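Local coordinates for protein plasmid stabilization system (Mesorhizobium opportunistum, PDB 5CEG) that is probably the ParE-type toxin of a type II toxin-antitoxin system, a member of the RelE toxin family, at residues Ala27-Ile32 with Val104-Gly109; Gln61-Val66 with Gly96-Val101; Arg72-Met77 with Leu86-Pro91; Glu80-Leu85 with Asp108-Leu113. All blocks are in the same frame, centred on the assembly; numbering follows the deposited sequence. Where two conformers were deposited one is given.

Interaction 1: residues Ala27-Ile32 with Val104-Gly109. With NA (sodium ion), chain J.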
# COMPACT_ATOMS: atom_id res chain seq x y z
N ALA B 27 -1.03 -24.31 20.25
CA ALA B 27 0.20 -24.22 19.49
C ALA B 27 0.50 -22.78 19.08
O ALA B 27 1.67 -22.36 19.08
CB ALA B 27 0.13 -25.13 18.24
N ASP B 28 -0.54 -22.02 18.73
CA ASP B 28 -0.36 -20.61 18.38
C ASP B 28 0.26 -19.87 19.56
O ASP B 28 1.18 -19.09 19.39
CB ASP B 28 -1.69 -19.93 18.02
CG ASP B 28 -2.31 -20.44 16.72
OD1 ASP B 28 -1.59 -20.96 15.83
OD2 ASP B 28 -3.54 -20.30 16.60
N LEU B 29 -0.28 -20.12 20.76
CA LEU B 29 0.21 -19.47 21.97
C LEU B 29 1.68 -19.80 22.23
O LEU B 29 2.47 -18.93 22.60
CB LEU B 29 -0.63 -19.86 23.19
CG LEU B 29 -2.06 -19.31 23.25
CD1 LEU B 29 -2.83 -19.93 24.44
CD2 LEU B 29 -2.05 -17.78 23.36
N ILE B 30 2.05 -21.06 22.08
CA ILE B 30 3.44 -21.45 22.28
C ILE B 30 4.35 -20.78 21.25
O ILE B 30 5.40 -20.26 21.59
CB ILE B 30 3.60 -22.97 22.23
CG1 ILE B 30 2.84 -23.59 23.42
CG2 ILE B 30 5.08 -23.37 22.26
CD1 ILE B 30 2.77 -25.08 23.39
N ASP B 31 3.92 -20.77 19.98
CA ASP B 31 4.68 -20.14 18.90
C ASP B 31 4.93 -18.65 19.18
O ASP B 31 6.04 -18.14 19.00
CB ASP B 31 3.92 -20.30 17.58
CG ASP B 31 4.73 -19.84 16.38
OD1 ASP B 31 5.89 -20.28 16.22
OD2 ASP B 31 4.21 -19.02 15.60
N ILE B 32 3.88 -17.96 19.61
CA ILE B 32 3.99 -16.54 19.94
C ILE B 32 5.05 -16.29 21.00
O ILE B 32 5.90 -15.41 20.86
CB ILE B 32 2.62 -15.98 20.41
CG1 ILE B 32 1.65 -15.89 19.22
CG2 ILE B 32 2.80 -14.62 21.10
CD1 ILE B 32 0.20 -15.71 19.63
N VAL B 104 -10.54 -20.81 18.82
CA VAL B 104 -10.12 -21.68 17.72
C VAL B 104 -8.71 -21.37 17.20
O VAL B 104 -7.94 -22.29 16.91
CB VAL B 104 -11.16 -21.58 16.58
CG1 VAL B 104 -10.74 -22.44 15.38
CG2 VAL B 104 -12.53 -22.03 17.09
N ARG B 105 -8.35 -20.09 17.10
CA ARG B 105 -6.97 -19.66 16.74
C ARG B 105 -6.61 -18.39 17.48
O ARG B 105 -7.49 -17.59 17.83
CB ARG B 105 -6.80 -19.38 15.24
CG ARG B 105 -7.06 -20.54 14.31
CD ARG B 105 -6.08 -21.69 14.52
NE ARG B 105 -4.66 -21.37 14.31
CZ ARG B 105 -3.96 -21.72 13.23
NH1 ARG B 105 -4.56 -22.35 12.22
NH2 ARG B 105 -2.66 -21.46 13.17
N VAL B 106 -5.31 -18.19 17.65
CA VAL B 106 -4.76 -16.88 18.03
C VAL B 106 -3.87 -16.42 16.87
O VAL B 106 -2.82 -17.01 16.60
CB VAL B 106 -3.94 -16.95 19.33
CG1 VAL B 106 -3.48 -15.54 19.73
CG2 VAL B 106 -4.77 -17.59 20.46
N VAL B 107 -4.30 -15.37 16.16
CA VAL B 107 -3.63 -14.96 14.93
C VAL B 107 -2.84 -13.67 15.13
O VAL B 107 -3.38 -12.72 15.66
CB VAL B 107 -4.64 -14.76 13.80
CG1 VAL B 107 -3.93 -14.39 12.50
CG2 VAL B 107 -5.49 -16.02 13.61
N ASP B 108 -1.58 -13.65 14.71
CA ASP B 108 -0.78 -12.43 14.78
C ASP B 108 -0.99 -11.64 13.49
O ASP B 108 -0.55 -12.07 12.43
CB ASP B 108 0.71 -12.76 14.96
CG ASP B 108 1.59 -11.52 15.12
OD1 ASP B 108 1.14 -10.39 14.86
OD2 ASP B 108 2.76 -11.70 15.52
N GLY B 109 -1.65 -10.49 13.59
CA GLY B 109 -1.95 -9.70 12.41
C GLY B 109 -0.71 -9.22 11.68
O GLY B 109 -0.74 -8.98 10.47
NA NA J . -0.42 -6.97 8.97
O HOH W 1 -0.18 -5.34 7.10
O HOH W 2 1.89 -7.30 8.38
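R105 grips D28 side-on, with NE and NH2 each taking one carboxylate oxygen. NE gives OD2 of D28 a bond of 2.8 Å that lies in the guanidinium plane, while NH2 reaches D28 OD1 at 2.9 Å, an oxygen slightly out of that plane. Both oxygens use their syn lone pairs, and carboxylate and guanidinium are only 20° apart. The R105 chain is bent at chi2 and chi3, which brings NE round to the helix; its NH1 goes on to a salt bridge with an acidic side chain of another protein's chain. In this member of the RelE toxin family, helix 23-37 packs on strand 100-108 of the mixed sheet, the two short axes 25° apart. V106 follows with its backbone N donating to D28 OD2 (2.9 Å) from the anti side, leaving that oxygen with two donors. The V106 side chain faces the helix and splits its methyls: CG2 lies against L29 CD2, and CG1 meets I32 CD1 at 3.7 Å. W21 and F83 of the flanking strands also touch V106. At the end of the strand, D108 turns the chain into helix 109-112, where G109 O binds a sodium ion at 2.5 Å.

Interaction 2: residues Gln61-Val66 with Gly96-Val101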
# COMPACT_ATOMS: atom_id res chain seq x y z
N GLN B 61 -17.94 -12.94 29.75
CA GLN B 61 -18.86 -12.32 28.80
C GLN B 61 -18.63 -12.93 27.43
O GLN B 61 -17.92 -12.36 26.60
CB GLN B 61 -18.67 -10.80 28.74
CG GLN B 61 -19.15 -10.06 30.01
CD GLN B 61 -20.65 -10.13 30.22
OE1 GLN B 61 -21.41 -10.47 29.31
NE2 GLN B 61 -21.09 -9.81 31.43
N PRO B 62 -19.22 -14.11 27.19
CA PRO B 62 -18.89 -14.92 26.01
C PRO B 62 -19.24 -14.31 24.66
O PRO B 62 -18.71 -14.76 23.64
CB PRO B 62 -19.70 -16.22 26.24
CG PRO B 62 -20.71 -15.88 27.27
CD PRO B 62 -20.10 -14.82 28.13
N ARG B 63 -20.09 -13.28 24.65
CA ARG B 63 -20.46 -12.67 23.39
C ARG B 63 -19.79 -11.31 23.17
O ARG B 63 -20.27 -10.48 22.40
CB ARG B 63 -21.98 -12.53 23.31
CG ARG B 63 -22.69 -13.89 23.39
CD ARG B 63 -24.20 -13.76 23.19
NE ARG B 63 -24.87 -15.06 23.13
CZ ARG B 63 -25.43 -15.68 24.17
NH1 ARG B 63 -25.39 -15.13 25.38
NH2 ARG B 63 -26.02 -16.86 24.00
N MET B 64 -18.65 -11.07 23.81
CA MET B 64 -18.01 -9.77 23.62
C MET B 64 -17.31 -9.63 22.25
O MET B 64 -17.09 -8.52 21.77
CB MET B 64 -17.05 -9.45 24.79
CG MET B 64 -15.89 -10.38 25.00
SD MET B 64 -15.10 -9.99 26.59
CE MET B 64 -14.53 -8.32 26.29
N GLY B 65 -17.00 -10.75 21.59
CA GLY B 65 -16.40 -10.70 20.27
C GLY B 65 -17.41 -10.40 19.17
O GLY B 65 -18.56 -10.85 19.22
N VAL B 66 -17.00 -9.62 18.18
CA VAL B 66 -17.86 -9.28 17.06
C VAL B 66 -18.04 -10.47 16.12
O VAL B 66 -17.07 -11.15 15.79
CB VAL B 66 -17.29 -8.09 16.27
CG1 VAL B 66 -18.01 -7.91 14.95
CG2 VAL B 66 -17.36 -6.81 17.12
N GLY B 96 -29.17 -16.16 25.62
CA GLY B 96 -29.42 -17.41 26.29
C GLY B 96 -28.14 -18.00 26.83
O GLY B 96 -27.06 -17.45 26.60
N PRO B 97 -28.25 -19.11 27.55
CA PRO B 97 -27.11 -19.76 28.21
C PRO B 97 -26.05 -20.22 27.22
O PRO B 97 -26.38 -20.76 26.18
CB PRO B 97 -27.75 -20.96 28.91
CG PRO B 97 -29.20 -20.65 28.99
CD PRO B 97 -29.50 -19.85 27.77
N VAL B 98 -24.79 -19.99 27.57
CA VAL B 98 -23.67 -20.50 26.78
C VAL B 98 -22.98 -21.61 27.56
O VAL B 98 -22.69 -21.45 28.75
CB VAL B 98 -22.67 -19.37 26.46
CG1 VAL B 98 -21.40 -19.93 25.78
CG2 VAL B 98 -23.33 -18.30 25.60
N GLU B 99 -22.74 -22.75 26.92
CA GLU B 99 -22.12 -23.87 27.65
C GLU B 99 -20.59 -23.81 27.55
O GLU B 99 -19.89 -24.07 28.53
CB GLU B 99 -22.64 -25.21 27.14
CG GLU B 99 -21.91 -26.39 27.77
CD GLU B 99 -22.79 -27.55 28.16
OE1 GLU B 99 -24.02 -27.40 28.17
OE2 GLU B 99 -22.23 -28.64 28.47
N TRP B 100 -20.06 -23.46 26.37
CA TRP B 100 -18.65 -23.08 26.38
C TRP B 100 -18.28 -22.12 25.29
O TRP B 100 -19.04 -21.78 24.40
CB TRP B 100 -17.72 -24.29 26.28
CG TRP B 100 -17.83 -24.97 24.98
CD1 TRP B 100 -17.03 -24.82 23.89
CD2 TRP B 100 -18.82 -25.92 24.63
NE1 TRP B 100 -17.47 -25.63 22.87
CE2 TRP B 100 -18.56 -26.32 23.31
CE3 TRP B 100 -19.89 -26.47 25.31
CZ2 TRP B 100 -19.35 -27.25 22.67
CZ3 TRP B 100 -20.67 -27.38 24.68
CH2 TRP B 100 -20.41 -27.76 23.37
N VAL B 101 -17.09 -21.57 25.50
CA VAL B 101 -16.42 -20.74 24.51
C VAL B 101 -15.25 -21.56 24.03
O VAL B 101 -14.48 -22.05 24.85
CB VAL B 101 -15.95 -19.41 25.11
CG1 VAL B 101 -14.89 -18.75 24.21
CG2 VAL B 101 -17.15 -18.48 25.30
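P62 and R63 sit in the type I turn Q61-M64 that follows helix 41-60, and they meet the loop leading into strand 100-108 of the protein's mixed sheet. The polar part of the contact is one forked grip. R63 points its guanidinium end-on at the carbonyl of G96, so that NH1 (3.1 Å) and NH2 (2.9 Å) both donate to G96 O. That oxygen lies in the guanidinium plane, but the two donors see the carbonyl differently: NH1 arrives in the carbonyl plane, whereas NH2 stands well above it. The R63 chain is extended from CG to NE (chi2 -175°, chi3 175°), which carries NE out towards the loop of G96. NE is turned elsewhere, to T93 O, so two backbone carbonyls of the loop between strands 83-90 and 100-108 hold the same guanidinium.

Packing makes up the rest. V98 lays its CG2 over one face of the R63 guanidinium, towards the rim, 3.4 Å from NH2. The same valine meets the proline ring, with P62 CG 3.9 Å from V98 CG2. On the strand proper, V101 also points its side chain at the turn, and L58 and Y87 touch it in the core. The P62 carbonyl is taken by the Y87 hydroxyl, and R63 O receives a bond from Q57 of the second subunit, which places this turn at the subunit interface. The tightest apolar approach between the two segments is V101 CG2 to P62 CB, 3.5 Å.

Interaction 3: residues Arg72-Met77 with Leu86-Pro91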
# COMPACT_ATOMS: atom_id res chain seq x y z
N ARG B 72 -16.42 -17.97 9.06
CA ARG B 72 -17.31 -19.13 9.12
C ARG B 72 -18.54 -18.70 9.91
O ARG B 72 -18.46 -17.73 10.67
CB ARG B 72 -16.62 -20.36 9.76
CG ARG B 72 -15.60 -21.08 8.88
CD ARG B 72 -16.20 -21.68 7.60
NE ARG B 72 -15.21 -22.44 6.85
CZ ARG B 72 -15.38 -22.86 5.60
NH1 ARG B 72 -16.51 -22.59 4.96
NH2 ARG B 72 -14.43 -23.55 4.99
N PRO B 73 -19.68 -19.39 9.75
CA PRO B 73 -20.94 -18.82 10.26
C PRO B 73 -20.95 -18.47 11.75
O PRO B 73 -21.56 -17.46 12.11
CB PRO B 73 -21.96 -19.93 9.96
CG PRO B 73 -21.41 -20.60 8.74
CD PRO B 73 -19.91 -20.60 8.94
N SER B 74 -20.28 -19.25 12.60
CA SER B 74 -20.29 -19.01 14.04
C SER B 74 -19.10 -18.20 14.53
O SER B 74 -18.97 -17.97 15.74
CB SER B 74 -20.31 -20.34 14.79
OG SER B 74 -19.13 -21.08 14.53
N ALA B 75 -18.22 -17.82 13.62
CA ALA B 75 -16.97 -17.18 14.06
C ALA B 75 -17.19 -15.81 14.68
O ALA B 75 -18.05 -15.04 14.24
CB ALA B 75 -15.98 -17.06 12.88
N ARG B 76 -16.39 -15.53 15.69
CA ARG B 76 -16.35 -14.24 16.36
C ARG B 76 -14.89 -13.82 16.48
O ARG B 76 -14.00 -14.66 16.57
CB ARG B 76 -16.99 -14.31 17.75
CG ARG B 76 -18.50 -14.46 17.75
CD ARG B 76 -19.01 -14.68 19.18
NE ARG B 76 -20.46 -14.82 19.23
CZ ARG B 76 -21.31 -13.80 19.34
NH1 ARG B 76 -20.86 -12.54 19.42
NH2 ARG B 76 -22.61 -14.03 19.39
N MET B 77 -14.66 -12.52 16.50
CA MET B 77 -13.29 -12.01 16.58
C MET B 77 -13.17 -11.08 17.77
O MET B 77 -14.01 -10.20 17.97
CB MET B 77 -12.94 -11.29 15.28
CG MET B 77 -11.68 -10.50 15.33
SD MET B 77 -11.38 -9.68 13.74
CE MET B 77 -11.33 -11.08 12.62
N LEU B 86 -9.80 -15.74 17.39
CA LEU B 86 -10.97 -16.25 16.68
C LEU B 86 -11.63 -17.30 17.55
O LEU B 86 -10.97 -18.23 17.99
CB LEU B 86 -10.59 -16.87 15.33
CG LEU B 86 -9.84 -15.99 14.33
CD1 LEU B 86 -9.51 -16.80 13.08
CD2 LEU B 86 -10.69 -14.77 14.00
N TYR B 87 -12.92 -17.16 17.80
CA TYR B 87 -13.59 -18.10 18.70
C TYR B 87 -15.06 -18.27 18.33
O TYR B 87 -15.60 -17.53 17.51
CB TYR B 87 -13.47 -17.62 20.16
CG TYR B 87 -14.45 -16.53 20.58
CD1 TYR B 87 -14.15 -15.18 20.42
CD2 TYR B 87 -15.66 -16.87 21.17
CE1 TYR B 87 -15.04 -14.20 20.82
CE2 TYR B 87 -16.56 -15.90 21.57
CZ TYR B 87 -16.26 -14.57 21.39
OH TYR B 87 -17.17 -13.60 21.81
N GLU B 88 -15.71 -19.24 18.97
CA GLU B 88 -17.16 -19.35 18.87
C GLU B 88 -17.75 -19.67 20.23
O GLU B 88 -17.05 -20.15 21.11
CB GLU B 88 -17.57 -20.44 17.87
CG GLU B 88 -16.98 -21.81 18.22
CD GLU B 88 -17.46 -22.93 17.32
OE1 GLU B 88 -18.12 -22.68 16.29
OE2 GLU B 88 -17.14 -24.10 17.65
N THR B 89 -19.04 -19.39 20.39
CA THR B 89 -19.77 -19.91 21.55
C THR B 89 -20.56 -21.13 21.12
O THR B 89 -20.94 -21.28 19.95
CB THR B 89 -20.76 -18.88 22.15
OG1 THR B 89 -21.86 -18.67 21.27
CG2 THR B 89 -20.07 -17.54 22.46
N VAL B 90 -20.79 -22.04 22.07
CA VAL B 90 -21.73 -23.13 21.84
C VAL B 90 -22.72 -23.16 23.00
O VAL B 90 -22.30 -23.25 24.15
CB VAL B 90 -21.04 -24.48 21.72
CG1 VAL B 90 -22.09 -25.56 21.48
CG2 VAL B 90 -20.03 -24.47 20.57
N PRO B 91 -24.02 -23.05 22.71
CA PRO B 91 -24.65 -22.87 21.39
C PRO B 91 -24.25 -21.55 20.73
O PRO B 91 -23.83 -20.62 21.43
CB PRO B 91 -26.15 -22.86 21.70
CG PRO B 91 -26.28 -23.41 23.10
CD PRO B 91 -25.02 -23.05 23.80
O HOH W 3 -20.25 -17.86 18.23
O HOH W 4 -22.83 -16.71 19.75
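R76 and Y87 form the centre of this antiparallel pairing, part of the hairpin of strands 76-80 and 83-90. They are a hydrogen-bonded pair: R76 N donates to Y87 O (2.8 Å) and Y87 N to R76 O (3.0 Å). On the same face the arginine chain runs over the tyrosine. R76 CB makes a CH-pi contact 3.8 Å from the ring centroid, and CD lies 3.4 Å from Y87 OH. In Y87, chi1 80° puts CG between backbone N and carbonyl carbon, and chi2 -89° turns a ring face to R76 CB. On the other face M77 CE packs on L86 CD2. S74 OG gives E88 OE1 a short bond of 2.6 Å, meeting it nearly along the C-O axis.

Farther out, Y87 OH bonds G65 N besides P62 O, while R76 NH1 goes to G65 O; E88 OE2 pairs with a basic side chain of another protein's chain. Beyond the R76-Y87 pair, water 3 accepts from R76 NE and T89 N and donates to S74 O (2.8 Å). Water 4 accepts from R76 NH2 at 2.7 Å and donates to T89 OG1, which itself donates to P91 O.

Interaction 4: residues Glu80-Leu85 with Asp108-Leu113. With NA (sodium ion), chain J.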
# COMPACT_ATOMS: atom_id res chain seq x y z
N GLU B 80 -6.80 -8.40 20.64
CA GLU B 80 -5.84 -8.11 21.70
C GLU B 80 -4.53 -7.78 21.00
O GLU B 80 -3.69 -8.65 20.78
CB GLU B 80 -5.69 -9.29 22.66
CG GLU B 80 -4.67 -9.08 23.78
CD GLU B 80 -5.00 -7.87 24.63
OE1 GLU B 80 -6.18 -7.70 24.99
OE2 GLU B 80 -4.07 -7.09 24.92
N ALA B 81 -4.38 -6.51 20.62
CA ALA B 81 -3.33 -6.10 19.69
C ALA B 81 -1.95 -6.59 20.12
O ALA B 81 -1.59 -6.49 21.30
CB ALA B 81 -3.32 -4.59 19.55
N PRO B 82 -1.16 -7.12 19.17
CA PRO B 82 -1.38 -7.26 17.72
C PRO B 82 -2.09 -8.54 17.28
O PRO B 82 -2.04 -8.91 16.10
CB PRO B 82 0.06 -7.25 17.18
CG PRO B 82 0.82 -7.97 18.26
CD PRO B 82 0.21 -7.50 19.56
N PHE B 83 -2.73 -9.22 18.23
CA PHE B 83 -3.36 -10.52 17.97
C PHE B 83 -4.85 -10.40 17.76
O PHE B 83 -5.51 -9.48 18.26
CB PHE B 83 -3.07 -11.50 19.11
CG PHE B 83 -1.63 -11.56 19.49
CD1 PHE B 83 -0.71 -12.19 18.67
CD2 PHE B 83 -1.19 -10.95 20.66
CE1 PHE B 83 0.62 -12.23 19.01
CE2 PHE B 83 0.14 -10.98 21.00
CZ PHE B 83 1.05 -11.61 20.18
N VAL B 84 -5.39 -11.35 17.02
CA VAL B 84 -6.81 -11.49 16.83
C VAL B 84 -7.20 -12.87 17.37
O VAL B 84 -6.65 -13.88 16.93
CB VAL B 84 -7.18 -11.36 15.34
CG1 VAL B 84 -8.59 -11.75 15.10
CG2 VAL B 84 -6.89 -9.93 14.84
N LEU B 85 -8.10 -12.90 18.35
CA LEU B 85 -8.61 -14.18 18.83
C LEU B 85 -9.82 -14.56 17.99
O LEU B 85 -10.77 -13.79 17.91
CB LEU B 85 -9.01 -14.11 20.31
CG LEU B 85 -7.98 -13.81 21.40
CD1 LEU B 85 -8.69 -13.74 22.75
CD2 LEU B 85 -6.90 -14.85 21.46
N ASP B 108 -1.58 -13.65 14.71
CA ASP B 108 -0.78 -12.43 14.78
C ASP B 108 -0.99 -11.64 13.49
O ASP B 108 -0.55 -12.07 12.43
CB ASP B 108 0.71 -12.76 14.96
CG ASP B 108 1.59 -11.52 15.12
OD1 ASP B 108 1.14 -10.39 14.86
OD2 ASP B 108 2.76 -11.70 15.52
N GLY B 109 -1.65 -10.49 13.59
CA GLY B 109 -1.95 -9.70 12.41
C GLY B 109 -0.71 -9.22 11.68
O GLY B 109 -0.74 -8.98 10.47
N ARG B 110 0.39 -9.04 12.40
CA ARG B 110 1.64 -8.61 11.77
C ARG B 110 2.20 -9.70 10.85
O ARG B 110 2.92 -9.41 9.90
CB ARG B 110 2.69 -8.24 12.82
CG ARG B 110 2.31 -7.04 13.68
CD ARG B 110 3.28 -6.99 14.86
NE ARG B 110 3.05 -5.85 15.74
CZ ARG B 110 3.56 -5.76 16.97
NH1 ARG B 110 4.29 -6.76 17.45
NH2 ARG B 110 3.32 -4.69 17.72
N ARG B 111 1.86 -10.95 11.16
CA ARG B 111 2.40 -12.10 10.43
C ARG B 111 1.47 -12.59 9.34
O ARG B 111 1.94 -13.18 8.36
CB ARG B 111 2.68 -13.24 11.41
CG ARG B 111 3.24 -14.50 10.78
CD ARG B 111 3.31 -15.62 11.80
NE ARG B 111 4.08 -16.77 11.32
CZ ARG B 111 4.63 -17.66 12.13
NH1 ARG B 111 4.50 -17.52 13.45
NH2 ARG B 111 5.33 -18.68 11.64
N ASP B 112 0.17 -12.36 9.49
CA ASP B 112 -0.79 -13.03 8.63
C ASP B 112 -1.86 -12.19 7.95
O ASP B 112 -2.66 -12.73 7.19
CB ASP B 112 -1.50 -14.14 9.43
CG ASP B 112 -0.70 -15.42 9.47
OD1 ASP B 112 -0.47 -16.00 8.38
OD2 ASP B 112 -0.29 -15.84 10.58
N LEU B 113 -1.91 -10.88 8.21
CA LEU B 113 -2.96 -10.06 7.62
C LEU B 113 -2.42 -8.87 6.83
O LEU B 113 -1.51 -8.17 7.27
CB LEU B 113 -3.92 -9.55 8.70
CG LEU B 113 -4.69 -10.65 9.46
CD1 LEU B 113 -5.47 -10.06 10.62
CD2 LEU B 113 -5.64 -11.39 8.51
NA NA J . -0.42 -6.97 8.97
O HOH W 2 1.89 -7.30 8.38
O HOH W 1 -0.18 -5.34 7.10
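An N-capped helical turn, 109-112, closes over the hairpin bend at P82, where strand 100-108 ends beside strand 83-90. Its first residue is tied down by the backbone: G109 N donates to P82 O at 3.0 Å. D108, the N-cap, pairs with F83 in a non-hydrogen-bonded antiparallel pair. Its CG stands anti to the backbone N (chi1 -177°), beside the carbonyl carbon and so on the side of the turn it caps, and OD1 accepts from R110 N (2.9 Å), approached from above the carboxylate plane. The F83 ring crosses the D108 side chain at a slant, CD1 4.0 Å from D108 CB.

P82 is sandwiched. Its CG sits over the centre of the R110 guanidinium, 3.7 Å from CZ of R110, and also over the centre of the F83 ring. R110 NH1 makes a salt bridge to an acidic side chain of another protein's chain. From the two ends of the turn, G109 O and L113 O (2.4 Å) point to the sodium ion, joined by two waters, the L116 carbonyl and a terminal carboxylate oxygen of F117. Backbone carbonyls, waters and the probably charged chain end thus make an all-oxygen shell of six ligands, suited to a hard cation.

Interactions 1 and 4 share D108 and G109, and their centres are 9 Å apart. A salt bridge from D31 OD2 to R111 NH1 (2.6 Å) ties helix 23-37 to the turn carrying the sodium ligands, and I32 CD1 packs on F83 CE1 at 3.6 Å. Interaction 3 joins interaction 1 through the sheet, where V104 N and L86 O lie 2.7 Å apart, probably a hydrogen bond. Interaction 2 lies across the chain's centre from the sodium end, about 21 Å between centres from both interactions 1 and 4. It is coupled to interaction 3, 9 Å away between centres, by P62 O against T89 CG2 at 3.3 Å. M77 CG packs on V84 CG1 across the hairpin, and interactions 3 and 4 both use strand 83-90.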